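Long-range contacts in type-iv like pilin ttha1219 (Thermus thermophilus, PDB 5G23), which is a type IV pilin-like protein that resembles type II secretion pseudopilins and probably takes part in DNA uptake during natural competence: residues L74-Q79 against W155-Q160; R146-E151 against S208-P213. All blocks are in the same frame, centred on the assembly; numbering follows the deposited sequence.

Contact 1: L74-Q79 against W155-Q160; sequences LSPSSQ and WKRQAQ
L74 and Q160 form an antiparallel hydrogen-bonded pair, and their two backbone bonds join the segments. L74 N donates to Q160 O at 2.8 Å, almost straight at 178° and nearly in line with the acceptor C=O. Q160 N returns a longer bond to L74 O. The same L74 O also receives a CA-H...O contact from A159, whose CA lies 3.5 Å away. The pair links strand 69-75 to strand 160-165 in the larger antiparallel sheet.

The ring of P76 packs on backbone and on a flat polar group. It lies against the backbone of Q158, with P76 CG 3.4 Å from Q158 C. R157 has CG anti to the backbone N (chi1 174°), and its extended chain reaches alongside P76. P76 CB sits over one face of the guanidinium, offset toward the rim, 3.7 Å from R157 NE.

The polar end of R157 has two salt-bridge partners, D81 at NH2 and E211 at NH1. S77 O comes near the edge of the guanidinium, in its plane, 3.3 Å from R157 NH2. D81 also accepts from S77 N.

The chemistry implies a contact with two unlike ends. Backbone bonds set the strand pairing at L74. Past P76, charge pairing probably holds the guanidinium in place beside the proline.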
ATOM      1  N   LEU B  74       1.322  14.559  15.721  1.00 14.79           N
ATOM      2  CA  LEU B  74       1.808  15.236  14.521  1.00 14.46           C
ATOM      3  C   LEU B  74       2.972  16.143  14.876  1.00 14.82           C
ATOM      4  O   LEU B  74       2.842  16.903  15.828  1.00 14.68           O
ATOM      5  CB  LEU B  74       0.732  16.069  13.871  1.00 14.72           C
ATOM      6  CG  LEU B  74      -0.458  15.237  13.473  1.00 15.67           C
ATOM      7  CD1 LEU B  74      -1.601  16.153  12.983  1.00 17.44           C
ATOM      8  CD2 LEU B  74      -0.133  14.256  12.381  1.00 16.51           C
ATOM      9  N   SER B  75       4.076  16.020  14.123  1.00 14.78           N
ATOM     10  CA  SER B  75       5.347  16.765  14.370  1.00 16.72           C
ATOM     11  C   SER B  75       5.834  17.464  13.112  1.00 17.21           C
ATOM     12  O   SER B  75       6.741  16.979  12.465  1.00 16.29           O
ATOM     13  CB  SER B  75       6.452  15.769  14.796  1.00 18.02           C
ATOM     14  OG  SER B  75       5.995  15.143  15.981  1.00 19.62           O
ATOM     15  N   PRO B  76       5.160  18.531  12.700  1.00 17.43           N
ATOM     16  CA  PRO B  76       5.588  19.232  11.511  1.00 18.08           C
ATOM     17  C   PRO B  76       6.894  19.940  11.743  1.00 20.76           C
ATOM     18  O   PRO B  76       7.237  20.324  12.881  1.00 19.77           O
ATOM     19  CB  PRO B  76       4.483  20.268  11.240  1.00 18.46           C
ATOM     20  CG  PRO B  76       3.834  20.453  12.589  1.00 18.22           C
ATOM     21  CD  PRO B  76       4.003  19.170  13.362  1.00 18.34           C
ATOM     22  N   SER B  77       7.652  20.053  10.681  1.00 23.59           N
ATOM     23  CA  SER B  77       8.942  20.768  10.768  1.00 28.50           C
ATOM     24  C   SER B  77       9.352  21.227   9.378  1.00 33.67           C
ATOM     25  O   SER B  77       8.887  20.679   8.358  1.00 29.63           O
ATOM     26  CB  SER B  77       9.989  19.838  11.374  1.00 29.98           C
ATOM     27  OG  SER B  77      10.689  19.066  10.376  1.00 30.44           O
ATOM     28  N   SER B  78      10.223  22.233   9.337  1.00 37.36           N
ATOM     29  CA  SER B  78      10.772  22.714   8.063  1.00 39.64           C
ATOM     30  C   SER B  78      11.465  21.639   7.279  1.00 40.01           C
ATOM     31  O   SER B  78      11.557  21.737   6.075  1.00 38.73           O
ATOM     32  CB  SER B  78      11.767  23.866   8.324  1.00 39.78           C
ATOM     33  OG  SER B  78      11.014  25.027   8.573  1.00 42.71           O
ATOM     34  N   GLN B  79      11.967  20.617   7.982  1.00 42.17           N
ATOM     35  CA  GLN B  79      12.671  19.514   7.339  1.00 45.24           C
ATOM     36  C   GLN B  79      11.759  18.364   6.861  1.00 42.62           C
ATOM     37  O   GLN B  79      12.287  17.316   6.452  1.00 42.43           O
ATOM     38  CB  GLN B  79      13.720  18.917   8.297  1.00 50.73           C
ATOM     39  CG  GLN B  79      14.705  19.912   8.900  1.00 56.26           C
ATOM     40  CD  GLN B  79      15.602  20.511   7.856  1.00 61.01           C
ATOM     41  OE1 GLN B  79      15.234  21.509   7.229  1.00 68.44           O
ATOM     42  NE2 GLN B  79      16.791  19.912   7.639  1.00 65.02           N
ATOM     43  N   TRP B 155      -8.464  23.965   8.964  1.00 16.55           N
ATOM     44  CA  TRP B 155      -7.257  23.198   8.685  1.00 15.40           C
ATOM     45  C   TRP B 155      -6.068  23.812   9.465  1.00 15.63           C
ATOM     46  O   TRP B 155      -5.926  25.054   9.496  1.00 14.39           O
ATOM     47  CB  TRP B 155      -6.942  23.183   7.152  1.00 15.42           C
ATOM     48  CG  TRP B 155      -7.826  22.228   6.390  1.00 15.59           C
ATOM     49  CD1 TRP B 155      -8.973  22.523   5.704  1.00 16.76           C
ATOM     50  CD2 TRP B 155      -7.649  20.818   6.282  1.00 15.79           C
ATOM     51  NE1 TRP B 155      -9.521  21.336   5.192  1.00 16.61           N
ATOM     52  CE2 TRP B 155      -8.714  20.302   5.519  1.00 16.34           C
ATOM     53  CE3 TRP B 155      -6.730  19.935   6.815  1.00 15.56           C
ATOM     54  CZ2 TRP B 155      -8.852  18.951   5.255  1.00 16.42           C
ATOM     55  CZ3 TRP B 155      -6.842  18.598   6.499  1.00 16.31           C
ATOM     56  CH2 TRP B 155      -7.892  18.125   5.759  1.00 16.10           C
ATOM     57  N   LYS B 156      -5.245  22.957  10.094  1.00 14.90           N
ATOM     58  CA  LYS B 156      -4.132  23.438  10.913  1.00 15.31           C
ATOM     59  C   LYS B 156      -2.890  22.626  10.558  1.00 14.18           C
ATOM     60  O   LYS B 156      -2.991  21.490  10.061  1.00 12.32           O
ATOM     61  CB  LYS B 156      -4.501  23.239  12.395  1.00 17.25           C
ATOM     62  CG  LYS B 156      -5.665  24.118  12.862  1.00 19.28           C
ATOM     63  CD  LYS B 156      -6.089  23.919  14.279  1.00 21.33           C
ATOM     64  CE  LYS B 156      -7.250  24.871  14.555  1.00 24.59           C
ATOM     65  NZ  LYS B 156      -7.633  24.821  15.950  1.00 27.22           N
ATOM     66  N   ARG B 157      -1.715  23.216  10.796  1.00 13.78           N
ATOM     67  CA  ARG B 157      -0.467  22.451  10.697  1.00 13.58           C
ATOM     68  C   ARG B 157       0.452  22.951  11.764  1.00 14.04           C
ATOM     69  O   ARG B 157       1.001  24.066  11.711  1.00 13.66           O
ATOM     70  CB  ARG B 157       0.186  22.521   9.313  1.00 14.11           C
ATOM     71  CG  ARG B 157       1.545  21.856   9.218  1.00 15.10           C
ATOM     72  CD  ARG B 157       2.094  21.691   7.810  1.00 15.62           C
ATOM     73  NE  ARG B 157       3.503  21.293   7.788  1.00 17.48           N
ATOM     74  CZ  ARG B 157       4.543  22.137   7.957  1.00 20.64           C
ATOM     75  NH1 ARG B 157       4.357  23.422   8.079  1.00 24.71           N
ATOM     76  NH2 ARG B 157       5.765  21.685   8.058  1.00 22.19           N
ATOM     77  N   GLN B 158       0.514  22.138  12.797  1.00 15.00           N
ATOM     78  CA  GLN B 158       1.171  22.537  14.020  1.00 16.11           C
ATOM     79  C   GLN B 158       1.347  21.261  14.808  1.00 16.95           C
ATOM     80  O   GLN B 158       0.703  20.236  14.537  1.00 16.51           O
ATOM     81  CB  GLN B 158       0.346  23.551  14.812  1.00 16.96           C
ATOM     82  CG  GLN B 158      -1.067  23.121  15.137  1.00 17.34           C
ATOM     83  CD  GLN B 158      -1.970  24.244  15.614  1.00 17.89           C
ATOM     84  OE1 GLN B 158      -2.144  25.253  14.914  1.00 18.74           O
ATOM     85  NE2 GLN B 158      -2.470  24.119  16.815  1.00 18.66           N
ATOM     86  N   ALA B 159       2.194  21.340  15.836  1.00 18.27           N
ATOM     87  CA  ALA B 159       2.375  20.195  16.768  1.00 18.80           C
ATOM     88  C   ALA B 159       1.039  19.871  17.338  1.00 20.55           C
ATOM     89  O   ALA B 159       0.299  20.754  17.851  1.00 20.29           O
ATOM     90  CB  ALA B 159       3.311  20.558  17.890  1.00 19.54           C
ATOM     91  N   GLN B 160       0.706  18.621  17.350  1.00 20.88           N
ATOM     92  CA  GLN B 160      -0.548  18.268  17.938  1.00 23.10           C
ATOM     93  C   GLN B 160      -0.594  16.846  18.372  1.00 22.51           C
ATOM     94  O   GLN B 160      -0.138  15.994  17.622  1.00 21.06           O
ATOM     95  CB  GLN B 160      -1.541  18.467  16.811  1.00 25.37           C
ATOM     96  CG  GLN B 160      -2.807  17.667  16.906  1.00 28.17           C
ATOM     97  CD  GLN B 160      -3.850  18.438  17.698  1.00 29.05           C
ATOM     98  OE1 GLN B 160      -3.528  19.096  18.698  1.00 32.20           O
ATOM     99  NE2 GLN B 160      -5.063  18.459  17.192  1.00 30.49           N
TER

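Contact 2: R146-E151 against S208-P213; sequences RVAYLE and SLLELP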
ATOM      1  N   ARG B 146       4.323  16.776   3.947  1.00 14.83           N
ATOM      2  CA  ARG B 146       3.543  17.717   4.806  1.00 15.86           C
ATOM      3  C   ARG B 146       2.321  16.987   5.273  1.00 16.20           C
ATOM      4  O   ARG B 146       1.665  16.207   4.497  1.00 16.50           O
ATOM      5  CB  ARG B 146       3.105  18.998   4.060  1.00 17.04           C
ATOM      6  CG  ARG B 146       4.216  19.815   3.495  1.00 18.10           C
ATOM      7  CD  ARG B 146       5.054  20.449   4.613  1.00 19.76           C
ATOM      8  NE  ARG B 146       5.972  21.397   3.995  1.00 20.32           N
ATOM      9  CZ  ARG B 146       7.215  21.103   3.648  1.00 24.83           C
ATOM     10  NH1 ARG B 146       7.732  19.889   3.868  1.00 25.92           N
ATOM     11  NH2 ARG B 146       7.942  22.015   2.983  1.00 26.44           N
ATOM     12  N   VAL B 147       1.918  17.218   6.548  1.00 15.38           N
ATOM     13  CA  VAL B 147       0.652  16.680   7.053  1.00 16.13           C
ATOM     14  C   VAL B 147      -0.056  17.826   7.795  1.00 17.84           C
ATOM     15  O   VAL B 147       0.545  18.446   8.650  1.00 18.61           O
ATOM     16  CB  VAL B 147       0.878  15.552   8.065  1.00 17.14           C
ATOM     17  CG1 VAL B 147      -0.416  14.971   8.565  1.00 18.12           C
ATOM     18  CG2 VAL B 147       1.748  14.427   7.434  1.00 17.55           C
ATOM     19  N   ALA B 148      -1.284  18.091   7.427  1.00 16.12           N
ATOM     20  CA  ALA B 148      -2.153  19.033   8.112  1.00 15.28           C
ATOM     21  C   ALA B 148      -3.371  18.258   8.636  1.00 14.44           C
ATOM     22  O   ALA B 148      -3.590  17.106   8.247  1.00 14.70           O
ATOM     23  CB  ALA B 148      -2.628  20.096   7.156  1.00 16.00           C
ATOM     24  N   TYR B 149      -4.112  18.869   9.553  1.00 13.27           N
ATOM     25  CA  TYR B 149      -5.261  18.228  10.100  1.00 14.21           C
ATOM     26  C   TYR B 149      -6.472  19.173  10.149  1.00 14.16           C
ATOM     27  O   TYR B 149      -6.343  20.402  10.265  1.00 13.77           O
ATOM     28  CB  TYR B 149      -4.957  17.659  11.496  1.00 13.71           C
ATOM     29  CG  TYR B 149      -4.647  18.680  12.543  1.00 14.09           C
ATOM     30  CD1 TYR B 149      -3.353  19.098  12.745  1.00 14.75           C
ATOM     31  CD2 TYR B 149      -5.644  19.133  13.468  1.00 15.39           C
ATOM     32  CE1 TYR B 149      -3.050  19.999  13.732  1.00 15.12           C
ATOM     33  CE2 TYR B 149      -5.327  19.998  14.481  1.00 16.77           C
ATOM     34  CZ  TYR B 149      -4.012  20.396  14.603  1.00 16.46           C
ATOM     35  OH  TYR B 149      -3.690  21.298  15.567  1.00 17.63           O
ATOM     36  N   LEU B 150      -7.647  18.572  10.100  1.00 14.92           N
ATOM     37  CA  LEU B 150      -8.884  19.330  10.058  1.00 16.17           C
ATOM     38  C   LEU B 150      -9.547  19.218  11.411  1.00 17.98           C
ATOM     39  O   LEU B 150      -9.877  18.119  11.875  1.00 18.45           O
ATOM     40  CB  LEU B 150      -9.805  18.792   8.972  1.00 17.05           C
ATOM     41  CG  LEU B 150     -11.164  19.478   8.798  1.00 18.31           C
ATOM     42  CD1 LEU B 150     -11.012  20.980   8.525  1.00 18.74           C
ATOM     43  CD2 LEU B 150     -11.919  18.815   7.687  1.00 18.93           C
ATOM     44  N   GLU B 151      -9.696  20.342  12.103  1.00 20.40           N
ATOM     45  CA  GLU B 151     -10.335  20.368  13.426  1.00 24.80           C
ATOM     46  C   GLU B 151     -11.515  21.321  13.380  1.00 27.92           C
ATOM     47  O   GLU B 151     -11.346  22.530  13.152  1.00 27.76           O
ATOM     48  CB  GLU B 151      -9.395  20.847  14.514  1.00 26.98           C
ATOM     49  CG  GLU B 151     -10.052  20.885  15.900  1.00 30.69           C
ATOM     50  CD  GLU B 151      -9.228  21.596  16.935  1.00 33.39           C
ATOM     51  OE1 GLU B 151      -8.077  21.962  16.646  1.00 33.27           O
ATOM     52  OE2 GLU B 151      -9.754  21.775  18.063  1.00 41.00           O
ATOM     53  N   SER B 208      -0.358  28.019   1.505  1.00 17.98           N
ATOM     54  CA  SER B 208       0.331  28.798   2.598  1.00 18.40           C
ATOM     55  C   SER B 208       0.415  27.960   3.894  1.00 18.58           C
ATOM     56  O   SER B 208       1.466  27.842   4.530  1.00 18.38           O
ATOM     57  CB  SER B 208      -0.404  30.098   2.857  1.00 20.41           C
ATOM     58  OG  SER B 208       0.115  30.736   3.984  1.00 21.16           O
ATOM     59  N   LEU B 209      -0.671  27.272   4.208  1.00 17.92           N
ATOM     60  CA  LEU B 209      -0.666  26.394   5.379  1.00 18.28           C
ATOM     61  C   LEU B 209       0.316  25.231   5.281  1.00 17.67           C
ATOM     62  O   LEU B 209       0.974  24.890   6.265  1.00 17.41           O
ATOM     63  CB  LEU B 209      -2.059  25.910   5.692  1.00 18.70           C
ATOM     64  CG  LEU B 209      -2.100  25.143   7.027  1.00 20.00           C
ATOM     65  CD1 LEU B 209      -2.062  26.101   8.180  1.00 20.67           C
ATOM     66  CD2 LEU B 209      -3.295  24.239   7.125  1.00 19.43           C
ATOM     67  N   LEU B 210       0.408  24.650   4.090  1.00 17.59           N
ATOM     68  CA  LEU B 210       1.228  23.497   3.854  1.00 17.68           C
ATOM     69  C   LEU B 210       2.669  23.856   3.701  1.00 17.67           C
ATOM     70  O   LEU B 210       3.489  22.966   3.793  1.00 18.53           O
ATOM     71  CB  LEU B 210       0.773  22.760   2.609  1.00 16.97           C
ATOM     72  CG  LEU B 210      -0.591  22.121   2.730  1.00 17.95           C
ATOM     73  CD1 LEU B 210      -0.967  21.549   1.379  1.00 18.83           C
ATOM     74  CD2 LEU B 210      -0.629  21.047   3.781  1.00 17.30           C
ATOM     75  N   GLU B 211       2.974  25.129   3.518  1.00 18.66           N
ATOM     76  CA  GLU B 211       4.338  25.626   3.392  1.00 20.10           C
ATOM     77  C   GLU B 211       5.089  24.869   2.272  1.00 21.29           C
ATOM     78  O   GLU B 211       6.139  24.269   2.477  1.00 21.89           O
ATOM     79  CB  GLU B 211       5.110  25.496   4.690  1.00 21.07           C
ATOM     80  CG  GLU B 211       4.628  26.495   5.691  1.00 21.72           C
ATOM     81  CD  GLU B 211       5.184  26.342   7.104  1.00 22.15           C
ATOM     82  OE1 GLU B 211       6.108  25.565   7.360  1.00 23.47           O
ATOM     83  OE2 GLU B 211       4.661  27.058   7.941  1.00 20.12           O
ATOM     84  N   LEU B 212       4.467  24.903   1.121  1.00 23.76           N
ATOM     85  CA  LEU B 212       5.050  24.180  -0.047  1.00 25.04           C
ATOM     86  C   LEU B 212       6.349  24.850  -0.423  1.00 26.23           C
ATOM     87  O   LEU B 212       6.428  26.093  -0.408  1.00 27.47           O
ATOM     88  CB  LEU B 212       4.053  24.223  -1.166  1.00 25.53           C
ATOM     89  CG  LEU B 212       2.730  23.566  -0.931  1.00 26.64           C
ATOM     90  CD1 LEU B 212       1.946  23.499  -2.219  1.00 28.33           C
ATOM     91  CD2 LEU B 212       2.934  22.174  -0.332  1.00 28.17           C
ATOM     92  N   PRO B 213       7.393  24.069  -0.671  1.00 27.34           N
ATOM     93  CA  PRO B 213       8.645  24.632  -1.059  1.00 28.92           C
ATOM     94  C   PRO B 213       8.661  25.058  -2.543  1.00 26.94           C
ATOM     95  O   PRO B 213       7.644  24.945  -3.280  1.00 29.07           O
ATOM     96  CB  PRO B 213       9.598  23.495  -0.891  1.00 29.21           C
ATOM     97  CG  PRO B 213       8.778  22.309  -1.301  1.00 28.29           C
ATOM     98  CD  PRO B 213       7.378  22.610  -0.872  1.00 27.49           C
TER
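R146 meets the backbone of L210 and E211 where helix 207-210 ends. Two of its nitrogens grip one atom, E211 O, side-on. R146 NH2 to E211 O is 2.9 Å, with an N-H...O angle of 158°. R146 NE is 3.3 Å from E211 O and stands above the carbonyl plane. E211 O lies close to the guanidinium plane. R146 NE also makes a weak bond to L210 O at 2.9 Å. P213 CD lies 3.9 Å from R146 NH2, and the two side chains run past one another in opposing senses.

Apolar contact is made by A148. A148 CB touches L210 CD2 at 4.0 Å and L209 CD2 at 4.2 Å. W155 touches both A148 and L209.

The chain of R146 bends at chi2 (-68°), which brings CD beside L210 O. Its backbone pairs with Y179 in strand 173-184, so the base of the side chain is fixed in the sheet. An alanine at R146 would probably leave the carbonyls of L210 and E211 without these donors and open a gap beside P213.

E211 takes a positive phi, and E211 N bonds to S208 O, in a Schellman motif. Here a sheet arginine holds the carbonyls at the end of a short helix, and the helix packs on strand 141-151 of the smaller antiparallel sheet.

Overall arrangement
Contacts 1 and 2 are neighbours, with centres about 7 Å apart. Their segments alternate along the sequence. Strands 141-151 and 154-156 follow each other and pair in the smaller sheet, where K156 N lies 2.8 Å from Y149 O, a probable hydrogen bond. The salt bridge from R157 NH1 to E211 OE1, 2.9 Å, ties the loop of contact 1 to the helix end of contact 2. Y149 packs against L74, Q158 and Q160, with its CE2 3.1 Å from Q160 NE2. Segment 155-160 runs from strand 154-156 of the smaller sheet into strand 160-165 of the larger one. This passage and the packing of Y149 link the two sheets of the pilin.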